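Local coordinates for protein D-galactonate dehydratase family member SEN1436 (Salmonella enterica subsp. enterica serovar Enteritidis, PDB 3TW9) that dehydrates D-gluconate to 2-dehydro-3-deoxy-D-gluconate with low activity in vitro, using one magnesium ion per subunit, with probably no significant role in gluconate degradation in vivo, at residues C[29-34]-C[85-91]; C[90-96]-C[123-127]; C[153-157]-C[178-182]; C[43-47]-C[421-425]; C[145-149]-C[395-401]. One frame throughout, in Å; residues are numbered along the deposited sequence.

Interaction 1: residues C[29-34]-C[85-91]; sequences LKITNV and LVGKDPT
Leu29 and Pro90 meet at about a right angle, with the CD2 methyl of Leu29 lying 3.6 Å from CG of the proline ring. CG of Leu29 stands anti to its backbone N (chi1 -174°), which swings the branched end over Pro90 and brings the same CD2 methyl near CG2 of Thr91. Ile31 meets the ring at CB instead, its CG1 passing CB of Pro90 at 3.9 Å as the two side chains run past each other in opposite directions, while its CD1 continues to CB of Leu85, 4.1 Å off. Farther along the strand, Val34 crosses Leu85 almost perpendicularly, CG2 against CD1 at 3.8 Å. Between these apolar groups the backbones join. Ile31 N donates to Lys88 O at 2.9 Å, and Ile31 O accepts from Gly87 N at 2.7 Å, so one residue at the start of strand 31-39 holds the type II turn 85-88 by both its polar atoms. Beyond the turn, Asp89 OD1 takes N and OG1 of Thr91 from one face of its carboxylate, an Asx turn just ahead of helix 93-101. Leu130, Val119 and Leu123 of helix 110-131 touch Leu29, Leu85 and Pro90 respectively. The chemistry is thus divided: the polar backbone atoms of Ile31 are spent on the turn, while the buried Ile31, Val34, Leu85 and Pro90 supply apolar contacts within the N-terminal domain.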
# COMPACT_ATOMS: atom_id res chain seq x y z
N LEU C 29 -20.05 -1.40 -18.58
CA LEU C 29 -18.83 -1.67 -19.32
C LEU C 29 -18.42 -3.13 -19.11
O LEU C 29 -18.48 -3.63 -17.99
CB LEU C 29 -17.74 -0.71 -18.84
CG LEU C 29 -16.40 -0.68 -19.55
CD1 LEU C 29 -16.52 -0.18 -20.99
CD2 LEU C 29 -15.44 0.19 -18.74
N LYS C 30 -18.04 -3.82 -20.19
CA LYS C 30 -17.65 -5.23 -20.12
C LYS C 30 -16.39 -5.51 -20.91
O LYS C 30 -16.15 -4.88 -21.95
CB LYS C 30 -18.75 -6.15 -20.66
CG LYS C 30 -20.00 -6.22 -19.84
CD LYS C 30 -21.13 -6.87 -20.63
CE LYS C 30 -22.28 -7.26 -19.72
NZ LYS C 30 -22.81 -6.09 -18.95
N ILE C 31 -15.59 -6.47 -20.44
CA ILE C 31 -14.52 -7.02 -21.25
C ILE C 31 -15.16 -7.86 -22.36
O ILE C 31 -16.04 -8.70 -22.09
CB ILE C 31 -13.53 -7.89 -20.40
CG1 ILE C 31 -12.73 -6.98 -19.44
CG2 ILE C 31 -12.57 -8.66 -21.27
CD1 ILE C 31 -12.34 -7.66 -18.12
N THR C 32 -14.72 -7.64 -23.60
CA THR C 32 -15.26 -8.38 -24.75
C THR C 32 -14.29 -9.38 -25.34
O THR C 32 -14.69 -10.41 -25.88
CB THR C 32 -15.68 -7.42 -25.88
OG1 THR C 32 -14.59 -6.53 -26.18
CG2 THR C 32 -16.91 -6.65 -25.51
N ASN C 33 -13.00 -9.06 -25.27
CA ASN C 33 -11.96 -9.89 -25.82
C ASN C 33 -10.65 -9.69 -25.05
O ASN C 33 -10.33 -8.58 -24.65
CB ASN C 33 -11.74 -9.58 -27.31
CG ASN C 33 -10.86 -10.60 -27.99
OD1 ASN C 33 -9.80 -10.28 -28.50
ND2 ASN C 33 -11.30 -11.86 -27.98
N VAL C 34 -9.93 -10.78 -24.83
CA VAL C 34 -8.58 -10.77 -24.28
C VAL C 34 -7.68 -11.51 -25.25
O VAL C 34 -7.91 -12.70 -25.53
CB VAL C 34 -8.51 -11.47 -22.89
CG1 VAL C 34 -7.09 -11.49 -22.36
CG2 VAL C 34 -9.44 -10.81 -21.89
N LEU C 85 -12.32 -13.82 -18.00
CA LEU C 85 -12.55 -12.36 -18.01
C LEU C 85 -13.69 -11.86 -18.87
O LEU C 85 -14.28 -10.81 -18.57
CB LEU C 85 -11.28 -11.62 -18.41
CG LEU C 85 -10.11 -11.73 -17.44
CD1 LEU C 85 -8.87 -11.39 -18.18
CD2 LEU C 85 -10.32 -10.79 -16.26
N VAL C 86 -13.98 -12.56 -19.95
CA VAL C 86 -14.96 -12.03 -20.90
C VAL C 86 -16.30 -11.85 -20.21
O VAL C 86 -16.82 -12.76 -19.54
CB VAL C 86 -15.01 -12.86 -22.22
CG1 VAL C 86 -16.19 -12.45 -23.10
CG2 VAL C 86 -13.70 -12.68 -23.01
N GLY C 87 -16.84 -10.64 -20.32
CA GLY C 87 -18.16 -10.30 -19.77
C GLY C 87 -18.12 -9.58 -18.43
O GLY C 87 -19.14 -9.07 -17.95
N LYS C 88 -16.94 -9.54 -17.81
CA LYS C 88 -16.80 -8.90 -16.51
C LYS C 88 -16.55 -7.41 -16.62
O LYS C 88 -16.01 -6.94 -17.61
CB LYS C 88 -15.65 -9.56 -15.72
CG LYS C 88 -15.98 -10.99 -15.33
CD LYS C 88 -14.88 -11.66 -14.57
CE LYS C 88 -15.44 -12.93 -13.91
NZ LYS C 88 -14.35 -13.81 -13.44
N ASP C 89 -16.93 -6.68 -15.57
CA ASP C 89 -16.68 -5.24 -15.45
C ASP C 89 -15.17 -5.00 -15.18
O ASP C 89 -14.66 -5.37 -14.11
CB ASP C 89 -17.56 -4.70 -14.31
CG ASP C 89 -17.39 -3.22 -14.04
OD1 ASP C 89 -16.59 -2.52 -14.68
OD2 ASP C 89 -18.10 -2.74 -13.14
N PRO C 90 -14.45 -4.34 -16.13
CA PRO C 90 -13.00 -4.10 -16.00
C PRO C 90 -12.64 -3.02 -14.94
O PRO C 90 -11.45 -2.83 -14.61
CB PRO C 90 -12.61 -3.61 -17.39
CG PRO C 90 -13.82 -2.93 -17.88
CD PRO C 90 -14.99 -3.72 -17.35
N THR C 91 -13.64 -2.32 -14.42
CA THR C 91 -13.34 -1.30 -13.41
C THR C 91 -12.95 -1.93 -12.05
O THR C 91 -12.33 -1.27 -11.21
CB THR C 91 -14.46 -0.26 -13.26
OG1 THR C 91 -15.59 -0.85 -12.61
CG2 THR C 91 -14.89 0.31 -14.64

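Interaction 2: residues C[90-96]-C[123-127]; sequences PTRIEDI and LWDIK
Lys127 NZ reaches the carbonyl oxygen Thr91 O at 2.8 Å, arriving in the carbonyl plane on a lone pair, and also donates to Asp137 O of the second subunit. One ammonium group therefore ties the loop before helix 93-101 both to helix 110-131 and to the partner chain. Bends at chi3 and chi4 (-75° and -83°) curl the lysine back to this carbonyl, and its CE passes CD1 of Ile93 at 3.6 Å. Ile93 is the apolar centre. With CG1 anti to the carbonyl carbon and beside the backbone N, its CD1 sits above the five-membered ring of Trp124, 3.6 Å from the centroid and only 12° off the ring normal, a CH-pi contact over the face. CG2 of the same isoleucine lies near NE1 of Trp124, whose N-H is taken by Thr331 OG1. Leu123, the residue just before Trp124, divides its methyls: CD2 packs on CB of Pro90 at 3.6 Å, and CD1 meets CG2 of Ile96 at 3.8 Å. A water donates to Pro90 O at 2.6 Å and to Leu123 O at 2.9 Å, bridging two acceptors that could not bond each other directly. The contact packs the first turn of helix 93-101 on helix 110-131 in the N-terminal capping domain of the enolase-superfamily fold, beside the second subunit. Ile51 of strand 46-53 backs Leu123 and Ile126, Thr331 of helix 330-342 touches Ile93, and helix 135-138 of both subunits closes in beside Trp124 and Lys127.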
# COMPACT_ATOMS: atom_id res chain seq x y z
N PRO C 90 -14.45 -4.34 -16.13
CA PRO C 90 -13.00 -4.10 -16.00
C PRO C 90 -12.64 -3.02 -14.94
O PRO C 90 -11.45 -2.83 -14.61
CB PRO C 90 -12.61 -3.61 -17.39
CG PRO C 90 -13.82 -2.93 -17.88
CD PRO C 90 -14.99 -3.72 -17.35
N THR C 91 -13.64 -2.32 -14.42
CA THR C 91 -13.34 -1.30 -13.41
C THR C 91 -12.95 -1.93 -12.05
O THR C 91 -12.33 -1.27 -11.21
CB THR C 91 -14.46 -0.26 -13.26
OG1 THR C 91 -15.59 -0.85 -12.61
CG2 THR C 91 -14.89 0.31 -14.64
N ARG C 92 -13.31 -3.21 -11.87
CA ARG C 92 -13.05 -3.97 -10.63
C ARG C 92 -11.67 -4.61 -10.62
O ARG C 92 -11.54 -5.82 -10.59
CB ARG C 92 -14.16 -5.00 -10.37
CG ARG C 92 -15.58 -4.36 -10.34
CD ARG C 92 -16.65 -5.28 -9.83
NE ARG C 92 -16.42 -5.70 -8.44
CZ ARG C 92 -17.19 -6.55 -7.78
NH1 ARG C 92 -18.25 -7.08 -8.39
NH2 ARG C 92 -16.90 -6.88 -6.52
N ILE C 93 -10.64 -3.78 -10.67
CA ILE C 93 -9.28 -4.27 -10.84
C ILE C 93 -8.85 -5.23 -9.76
O ILE C 93 -8.38 -6.35 -10.06
CB ILE C 93 -8.27 -3.11 -10.94
CG1 ILE C 93 -8.62 -2.21 -12.15
CG2 ILE C 93 -6.86 -3.63 -11.11
CD1 ILE C 93 -7.47 -1.24 -12.55
N GLU C 94 -9.05 -4.82 -8.51
CA GLU C 94 -8.64 -5.60 -7.34
C GLU C 94 -9.43 -6.91 -7.27
O GLU C 94 -8.85 -7.96 -7.02
CB GLU C 94 -8.88 -4.78 -6.08
CG GLU C 94 -8.30 -5.44 -4.82
CD GLU C 94 -6.77 -5.49 -4.83
OE1 GLU C 94 -6.16 -4.42 -5.03
OE2 GLU C 94 -6.19 -6.57 -4.61
N ASP C 95 -10.73 -6.85 -7.54
CA ASP C 95 -11.56 -8.07 -7.45
C ASP C 95 -11.14 -9.07 -8.50
O ASP C 95 -11.07 -10.28 -8.22
CB ASP C 95 -13.05 -7.76 -7.60
CG ASP C 95 -13.93 -8.99 -7.37
OD1 ASP C 95 -14.09 -9.40 -6.20
OD2 ASP C 95 -14.45 -9.55 -8.37
N ILE C 96 -10.86 -8.58 -9.71
CA ILE C 96 -10.31 -9.40 -10.77
C ILE C 96 -8.94 -9.97 -10.40
O ILE C 96 -8.67 -11.14 -10.67
CB ILE C 96 -10.25 -8.61 -12.10
CG1 ILE C 96 -11.65 -8.58 -12.72
CG2 ILE C 96 -9.24 -9.23 -13.06
CD1 ILE C 96 -11.81 -7.60 -13.91
N LEU C 123 -5.96 -3.41 -17.40
CA LEU C 123 -7.09 -2.83 -16.67
C LEU C 123 -6.77 -1.45 -16.09
O LEU C 123 -7.62 -0.55 -16.12
CB LEU C 123 -7.59 -3.75 -15.55
CG LEU C 123 -8.12 -5.11 -16.02
CD1 LEU C 123 -8.53 -5.97 -14.83
CD2 LEU C 123 -9.32 -4.97 -16.96
N TRP C 124 -5.55 -1.28 -15.58
CA TRP C 124 -5.10 0.04 -15.09
C TRP C 124 -5.08 1.05 -16.24
O TRP C 124 -5.50 2.19 -16.06
CB TRP C 124 -3.73 -0.05 -14.40
CG TRP C 124 -3.85 -0.47 -12.96
CD1 TRP C 124 -3.53 -1.70 -12.43
CD2 TRP C 124 -4.36 0.32 -11.87
NE1 TRP C 124 -3.79 -1.71 -11.08
CE2 TRP C 124 -4.31 -0.48 -10.71
CE3 TRP C 124 -4.84 1.64 -11.77
CZ2 TRP C 124 -4.75 -0.02 -9.45
CZ3 TRP C 124 -5.27 2.11 -10.51
CH2 TRP C 124 -5.21 1.28 -9.37
N ASP C 125 -4.58 0.61 -17.40
CA ASP C 125 -4.61 1.39 -18.65
C ASP C 125 -6.05 1.84 -18.96
O ASP C 125 -6.30 3.03 -19.13
CB ASP C 125 -4.03 0.52 -19.80
CG ASP C 125 -3.63 1.33 -21.04
OD1 ASP C 125 -3.32 2.53 -20.93
OD2 ASP C 125 -3.58 0.71 -22.12
N ILE C 126 -6.99 0.88 -18.98
CA ILE C 126 -8.40 1.15 -19.17
C ILE C 126 -8.92 2.17 -18.17
O ILE C 126 -9.56 3.14 -18.56
CB ILE C 126 -9.25 -0.15 -19.22
CG1 ILE C 126 -9.05 -0.87 -20.55
CG2 ILE C 126 -10.74 0.13 -19.02
CD1 ILE C 126 -9.29 -2.38 -20.43
N LYS C 127 -8.61 1.98 -16.88
CA LYS C 127 -9.06 2.92 -15.84
C LYS C 127 -8.52 4.36 -16.07
O LYS C 127 -9.26 5.33 -15.90
CB LYS C 127 -8.67 2.41 -14.44
CG LYS C 127 -9.38 3.16 -13.27
CD LYS C 127 -9.17 2.44 -11.93
CE LYS C 127 -10.04 1.17 -11.79
NZ LYS C 127 -11.43 1.41 -11.35
O HOH W 1 -10.30 -0.52 -15.13

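Interaction 3: residues C[153-157]-C[178-182]; sequences TDGGD and CQMGM
Gly155 and Met182 make a contact between two loops, carried mainly by backbone atoms, where the chain leaves strands 147-152 and 175-177, parallel neighbours in the barrel. The one direct hydrogen bond runs from Met182 N to Gly155 O, 2.9 Å long, with an N-H...O angle of 159° and the donor in the carbonyl plane. Gly181 CA adds a CA-H...O contact to the same oxygen at 3.4 Å. The Met182 side chain then wraps this carbonyl: CG lies 3.3 Å from Gly155 O, and a turn at chi3 (-67°) folds CE back to 3.6 Å from Gly155 C. Close by, CA of Asp157 stands 3.8 Å from CA of Gly181, an approach made possible by the absence of a side chain on the glycine. Farther back toward the strands a water links the loops, accepting from Gly155 N at 3.1 Å and donating to Met180 O at 2.9 Å. Nearer the strands, Thr153 OG1 bonds to Arg177 O and Asp154 OD2 forms a salt bridge with Arg177 NH2. The second loop is linked onward, since Gln179 OE1 accepts from the backbone N of Asp248, a magnesium ligand. Met182 directly precedes Tyr183, a proton donor/acceptor by similarity, which belongs to the unmodelled residues 183-202. Paired loops following adjacent parallel strands, as here, are the usual setting of active-site residues in the modified TIM barrel of the enolase superfamily.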
# COMPACT_ATOMS: atom_id res chain seq x y z
N THR C 153 26.96 -0.75 -18.65
CA THR C 153 28.16 -0.36 -19.38
C THR C 153 28.93 -1.56 -19.91
O THR C 153 30.16 -1.58 -19.87
CB THR C 153 29.10 0.54 -18.50
OG1 THR C 153 29.57 -0.19 -17.36
CG2 THR C 153 28.40 1.82 -18.04
N ASP C 154 28.18 -2.56 -20.41
CA ASP C 154 28.72 -3.87 -20.80
C ASP C 154 29.89 -3.75 -21.77
O ASP C 154 29.77 -3.12 -22.81
CB ASP C 154 27.61 -4.72 -21.45
CG ASP C 154 26.66 -5.33 -20.44
OD1 ASP C 154 25.99 -6.33 -20.77
OD2 ASP C 154 26.56 -4.83 -19.31
N GLY C 155 31.03 -4.33 -21.39
CA GLY C 155 32.24 -4.28 -22.22
C GLY C 155 33.04 -5.56 -22.17
O GLY C 155 32.91 -6.35 -21.23
N GLY C 156 33.87 -5.77 -23.20
CA GLY C 156 34.68 -6.99 -23.33
C GLY C 156 35.86 -7.08 -22.39
O GLY C 156 36.31 -8.19 -22.06
N ASP C 157 36.37 -5.93 -21.95
CA ASP C 157 37.50 -5.85 -21.02
C ASP C 157 37.43 -4.56 -20.19
O ASP C 157 36.52 -3.76 -20.39
CB ASP C 157 38.83 -5.94 -21.79
CG ASP C 157 39.11 -4.70 -22.61
OD1 ASP C 157 38.25 -4.33 -23.44
OD2 ASP C 157 40.19 -4.11 -22.43
N CYS C 178 28.41 -1.14 -13.23
CA CYS C 178 29.79 -1.45 -13.59
C CYS C 178 30.09 -2.90 -13.27
O CYS C 178 29.96 -3.32 -12.11
CB CYS C 178 30.77 -0.58 -12.80
SG CYS C 178 30.39 1.17 -12.90
N GLN C 179 30.46 -3.64 -14.30
CA GLN C 179 30.83 -5.05 -14.18
C GLN C 179 32.24 -5.29 -14.74
O GLN C 179 32.80 -4.43 -15.45
CB GLN C 179 29.81 -5.95 -14.90
CG GLN C 179 28.30 -5.72 -14.54
CD GLN C 179 27.91 -6.11 -13.11
OE1 GLN C 179 27.26 -5.34 -12.42
NE2 GLN C 179 28.30 -7.31 -12.67
N MET C 180 32.80 -6.46 -14.43
CA MET C 180 34.09 -6.90 -15.00
C MET C 180 33.92 -7.02 -16.51
O MET C 180 32.79 -7.11 -17.00
CB MET C 180 34.47 -8.29 -14.46
CG MET C 180 34.72 -8.40 -12.95
SD MET C 180 36.12 -7.45 -12.31
CE MET C 180 37.49 -8.11 -13.27
N GLY C 181 35.03 -7.03 -17.24
CA GLY C 181 34.98 -7.34 -18.67
C GLY C 181 34.42 -8.73 -18.90
O GLY C 181 34.69 -9.65 -18.11
N MET C 182 33.64 -8.89 -19.96
CA MET C 182 32.95 -10.15 -20.27
C MET C 182 33.91 -11.21 -20.82
O MET C 182 34.88 -10.88 -21.51
CB MET C 182 31.80 -9.90 -21.25
CG MET C 182 30.80 -8.84 -20.79
SD MET C 182 29.48 -8.45 -21.97
CE MET C 182 30.37 -7.67 -23.33
O HOH W 2 30.99 -5.40 -18.44

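Interaction 4: residues C[43-47]-C[421-425]; sequences GIDLA and PCEGG
Asp45 accepts two successive backbone N-H groups, from Glu423 and Gly424, and so joins the capping domain of this enolase-superfamily fold to the chain that follows the barrel. Both carboxylate oxygens accept a backbone N-H. Glu423 N reaches OD1 of Asp45 at 2.9 Å, on the syn side and 21° out of the carboxylate plane, while Gly424 N meets OD2 of Asp45 at 2.9 Å on its syn lone pair. A water gives OD2 a further, weak bond and donates at 2.7 Å to Gly424 O, so that a carbonyl beside the bonded N-H is served as well. With chi1 at -69°, CG of Asp45 lies beside its own backbone N, and the carboxylate projects from just before strand 46-53. Its backbone is held too: Asp45 O accepts from Thr67 OG1. The next residue, Leu46, has its side chain about 6 Å from that of the substrate-binding Asp354, so this link lies close to the pocket, which the capping domain covers in this family. Cys422 packs against the same aspartate side chain, its SG lying 3.6 Å from CB of Asp45.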
# COMPACT_ATOMS: atom_id res chain seq x y z
N GLY C 43 14.53 -7.95 -30.81
CA GLY C 43 15.22 -9.24 -30.87
C GLY C 43 15.08 -10.05 -29.58
O GLY C 43 15.87 -10.97 -29.33
N ILE C 44 14.08 -9.71 -28.77
CA ILE C 44 13.83 -10.38 -27.48
C ILE C 44 12.32 -10.65 -27.41
O ILE C 44 11.52 -9.72 -27.61
CB ILE C 44 14.25 -9.46 -26.28
CG1 ILE C 44 15.75 -9.15 -26.28
CG2 ILE C 44 13.85 -10.13 -24.95
CD1 ILE C 44 16.16 -7.97 -25.40
N ASP C 45 11.91 -11.89 -27.16
CA ASP C 45 10.48 -12.24 -27.15
C ASP C 45 9.70 -11.46 -26.08
O ASP C 45 10.09 -11.45 -24.91
CB ASP C 45 10.29 -13.75 -26.91
CG ASP C 45 10.75 -14.61 -28.08
OD1 ASP C 45 11.15 -14.07 -29.15
OD2 ASP C 45 10.71 -15.83 -27.93
N LEU C 46 8.62 -10.82 -26.51
CA LEU C 46 7.73 -10.06 -25.63
C LEU C 46 6.30 -10.61 -25.69
O LEU C 46 5.87 -11.12 -26.74
CB LEU C 46 7.70 -8.58 -26.01
CG LEU C 46 9.01 -7.82 -26.24
CD1 LEU C 46 8.73 -6.40 -26.77
CD2 LEU C 46 9.92 -7.80 -24.97
N ALA C 47 5.58 -10.50 -24.58
CA ALA C 47 4.13 -10.75 -24.56
C ALA C 47 3.42 -9.53 -24.05
O ALA C 47 3.72 -9.00 -22.99
CB ALA C 47 3.77 -11.96 -23.70
N PRO C 421 8.10 -11.82 -35.45
CA PRO C 421 7.61 -12.97 -34.68
C PRO C 421 8.63 -13.42 -33.63
O PRO C 421 9.83 -13.20 -33.78
CB PRO C 421 7.41 -14.05 -35.75
CG PRO C 421 8.35 -13.69 -36.84
CD PRO C 421 8.39 -12.18 -36.85
N CYS C 422 8.12 -13.99 -32.55
CA CYS C 422 8.98 -14.52 -31.49
C CYS C 422 9.77 -15.75 -31.94
O CYS C 422 9.37 -16.47 -32.85
CB CYS C 422 8.15 -14.82 -30.22
SG CYS C 422 7.61 -13.37 -29.32
N GLU C 423 10.90 -15.97 -31.27
CA GLU C 423 11.89 -16.94 -31.70
C GLU C 423 11.83 -18.21 -30.85
O GLU C 423 12.06 -19.30 -31.36
CB GLU C 423 13.27 -16.27 -31.65
CG GLU C 423 14.49 -17.18 -31.58
CD GLU C 423 15.75 -16.40 -31.23
OE1 GLU C 423 16.54 -16.90 -30.40
OE2 GLU C 423 15.94 -15.29 -31.77
N GLY C 424 11.51 -18.06 -29.57
CA GLY C 424 11.58 -19.19 -28.64
C GLY C 424 13.02 -19.67 -28.47
O GLY C 424 13.95 -18.87 -28.53
N GLY C 425 13.21 -20.97 -28.27
CA GLY C 425 14.55 -21.49 -28.08
C GLY C 425 15.01 -21.33 -26.65
O GLY C 425 14.25 -20.90 -25.79
O HOH W 3 13.69 -16.62 -26.98

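Interaction 5: residues C[145-149]-C[395-401]; sequences DGIPL and IDHGYAY
Leu149 packs on both arms of the hairpin that holds Ile395 and Ala400. Its CB passes Gly398 O at 3.8 Å, and CG rises beside Ala400 N at 3.9 Å. There the chain forks: CD1 reaches CG2 of Ile395 at 3.9 Å, while CD2 rests 3.7 Å from CB of Ala400. CG lies beside the backbone N (chi1 -52°), and this spreads the two methyls across both strands of the hairpin 394-401, whose tip is the type I' turn from Asp396 to Tyr399. The backbones form a twisted antiparallel ladder, the N-to-C directions of 147-149 and 399-401 being 139° apart. Ile147 and Ala400 are the hydrogen-bonded pair: Ile147 N donates to Ala400 O at 3.0 Å, and Ala400 N returns a bond to Ile147 O at 2.8 Å. Pro148 and Tyr399 form the non-hydrogen-bonded pair, where strand 399-401 asks for no N-H, so the proline nitrogen costs this pairing no bond. Their side chains share one face of the sheet, CD of Pro148 lying 3.7 Å from CE1 of the tyrosine. Leu149 N then bonds to Gly398 O, and a water donates to that oxygen and to Leu149 O. On the Ile147 and Ala400 face, Met364 of helix 357-369 touches both residues. Strand 147-152 also runs parallel to 175-177 and 376-377, so the hairpin is an antiparallel addition to the barrel's first strand. The chemistry implies a division of labour: backbone bonds set the register, the proline falls where the hairpin needs no N-H, and the Leu149 methyls add apolar contacts to both its strands.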
# COMPACT_ATOMS: atom_id res chain seq x y z
N ASP C 145 10.05 15.41 -10.39
CA ASP C 145 9.95 16.12 -11.68
C ASP C 145 10.53 15.35 -12.88
O ASP C 145 10.40 15.78 -14.02
CB ASP C 145 10.64 17.48 -11.55
CG ASP C 145 10.05 18.33 -10.43
OD1 ASP C 145 8.87 18.69 -10.57
OD2 ASP C 145 10.75 18.66 -9.44
N GLY C 146 11.18 14.23 -12.61
CA GLY C 146 11.68 13.32 -13.65
C GLY C 146 12.17 12.04 -12.97
O GLY C 146 12.31 12.00 -11.75
N ILE C 147 12.41 11.00 -13.76
CA ILE C 147 12.80 9.69 -13.25
C ILE C 147 14.28 9.41 -13.51
O ILE C 147 14.67 9.14 -14.67
CB ILE C 147 11.91 8.58 -13.84
CG1 ILE C 147 10.47 8.89 -13.53
CG2 ILE C 147 12.31 7.20 -13.25
CD1 ILE C 147 9.48 8.08 -14.34
N PRO C 148 15.11 9.47 -12.45
CA PRO C 148 16.52 9.16 -12.65
C PRO C 148 16.75 7.72 -13.04
O PRO C 148 16.07 6.80 -12.56
CB PRO C 148 17.17 9.48 -11.29
CG PRO C 148 16.07 9.70 -10.35
CD PRO C 148 14.83 10.04 -11.12
N LEU C 149 17.68 7.55 -13.96
CA LEU C 149 17.96 6.28 -14.56
C LEU C 149 19.38 5.84 -14.25
O LEU C 149 20.26 6.65 -13.93
CB LEU C 149 17.81 6.39 -16.08
CG LEU C 149 16.54 6.98 -16.65
CD1 LEU C 149 16.76 7.17 -18.12
CD2 LEU C 149 15.27 6.11 -16.35
N ILE C 395 13.86 9.98 -23.02
CA ILE C 395 15.12 9.80 -22.29
C ILE C 395 16.02 11.00 -22.57
O ILE C 395 16.47 11.20 -23.71
CB ILE C 395 15.85 8.48 -22.67
CG1 ILE C 395 14.91 7.27 -22.61
CG2 ILE C 395 17.14 8.29 -21.82
CD1 ILE C 395 14.40 6.88 -21.21
N ASP C 396 16.27 11.78 -21.54
CA ASP C 396 16.98 13.04 -21.69
C ASP C 396 17.95 13.21 -20.54
O ASP C 396 17.57 13.55 -19.43
CB ASP C 396 15.96 14.20 -21.80
CG ASP C 396 16.59 15.58 -21.58
OD1 ASP C 396 17.83 15.70 -21.63
OD2 ASP C 396 15.83 16.56 -21.34
N HIS C 397 19.24 12.99 -20.85
CA HIS C 397 20.35 13.21 -19.92
C HIS C 397 20.15 12.59 -18.55
O HIS C 397 20.15 13.27 -17.53
CB HIS C 397 20.71 14.69 -19.85
CG HIS C 397 21.28 15.21 -21.14
ND1 HIS C 397 22.62 15.49 -21.30
CD2 HIS C 397 20.70 15.42 -22.34
CE1 HIS C 397 22.84 15.89 -22.54
NE2 HIS C 397 21.69 15.84 -23.20
N GLY C 398 19.94 11.27 -18.56
CA GLY C 398 19.83 10.50 -17.33
C GLY C 398 18.51 10.58 -16.61
O GLY C 398 18.38 10.05 -15.49
N TYR C 399 17.54 11.24 -17.20
CA TYR C 399 16.17 11.24 -16.66
C TYR C 399 15.19 10.76 -17.68
O TYR C 399 15.32 11.07 -18.87
CB TYR C 399 15.73 12.64 -16.15
CG TYR C 399 16.37 13.09 -14.87
CD1 TYR C 399 15.86 12.70 -13.63
CD2 TYR C 399 17.51 13.91 -14.89
CE1 TYR C 399 16.47 13.12 -12.43
CE2 TYR C 399 18.12 14.34 -13.70
CZ TYR C 399 17.58 13.93 -12.48
OH TYR C 399 18.14 14.32 -11.30
N ALA C 400 14.18 10.03 -17.23
CA ALA C 400 13.05 9.68 -18.08
C ALA C 400 11.86 10.58 -17.80
O ALA C 400 11.54 10.89 -16.63
CB ALA C 400 12.66 8.22 -17.93
N TYR C 401 11.19 10.98 -18.88
CA TYR C 401 10.00 11.84 -18.80
C TYR C 401 8.84 11.15 -19.50
O TYR C 401 8.87 10.95 -20.72
CB TYR C 401 10.27 13.25 -19.40
CG TYR C 401 11.44 13.97 -18.78
CD1 TYR C 401 11.26 14.79 -17.66
CD2 TYR C 401 12.74 13.82 -19.28
CE1 TYR C 401 12.34 15.43 -17.06
CE2 TYR C 401 13.82 14.47 -18.69
CZ TYR C 401 13.61 15.27 -17.59
OH TYR C 401 14.67 15.91 -16.99
O HOH W 4 21.19 9.12 -14.40

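Interactions 1 and 2 form one continuous unit of the N-terminal domain: their centres are 9 Å apart, they share Pro90 and Thr91, and Ile31 CD1 touches Leu123 CD2 at 4.2 Å. Interaction 4 reaches the same sheet as interaction 1 through the neighbouring strand 46-53, though their centres are about 28 Å apart, and it closes a chain loop within which interactions 2, 3 and 5 are nested. Interactions 3 and 5 lie on the barrel side, their centres about 24 Å apart, linked along strand 147-152. Around the active site, the side chain of Asp154 is about 9 Å, and that of Leu149 about 7 Å, from that of the substrate-binding Glu377, whereas interactions 1 and 2 lie away from it.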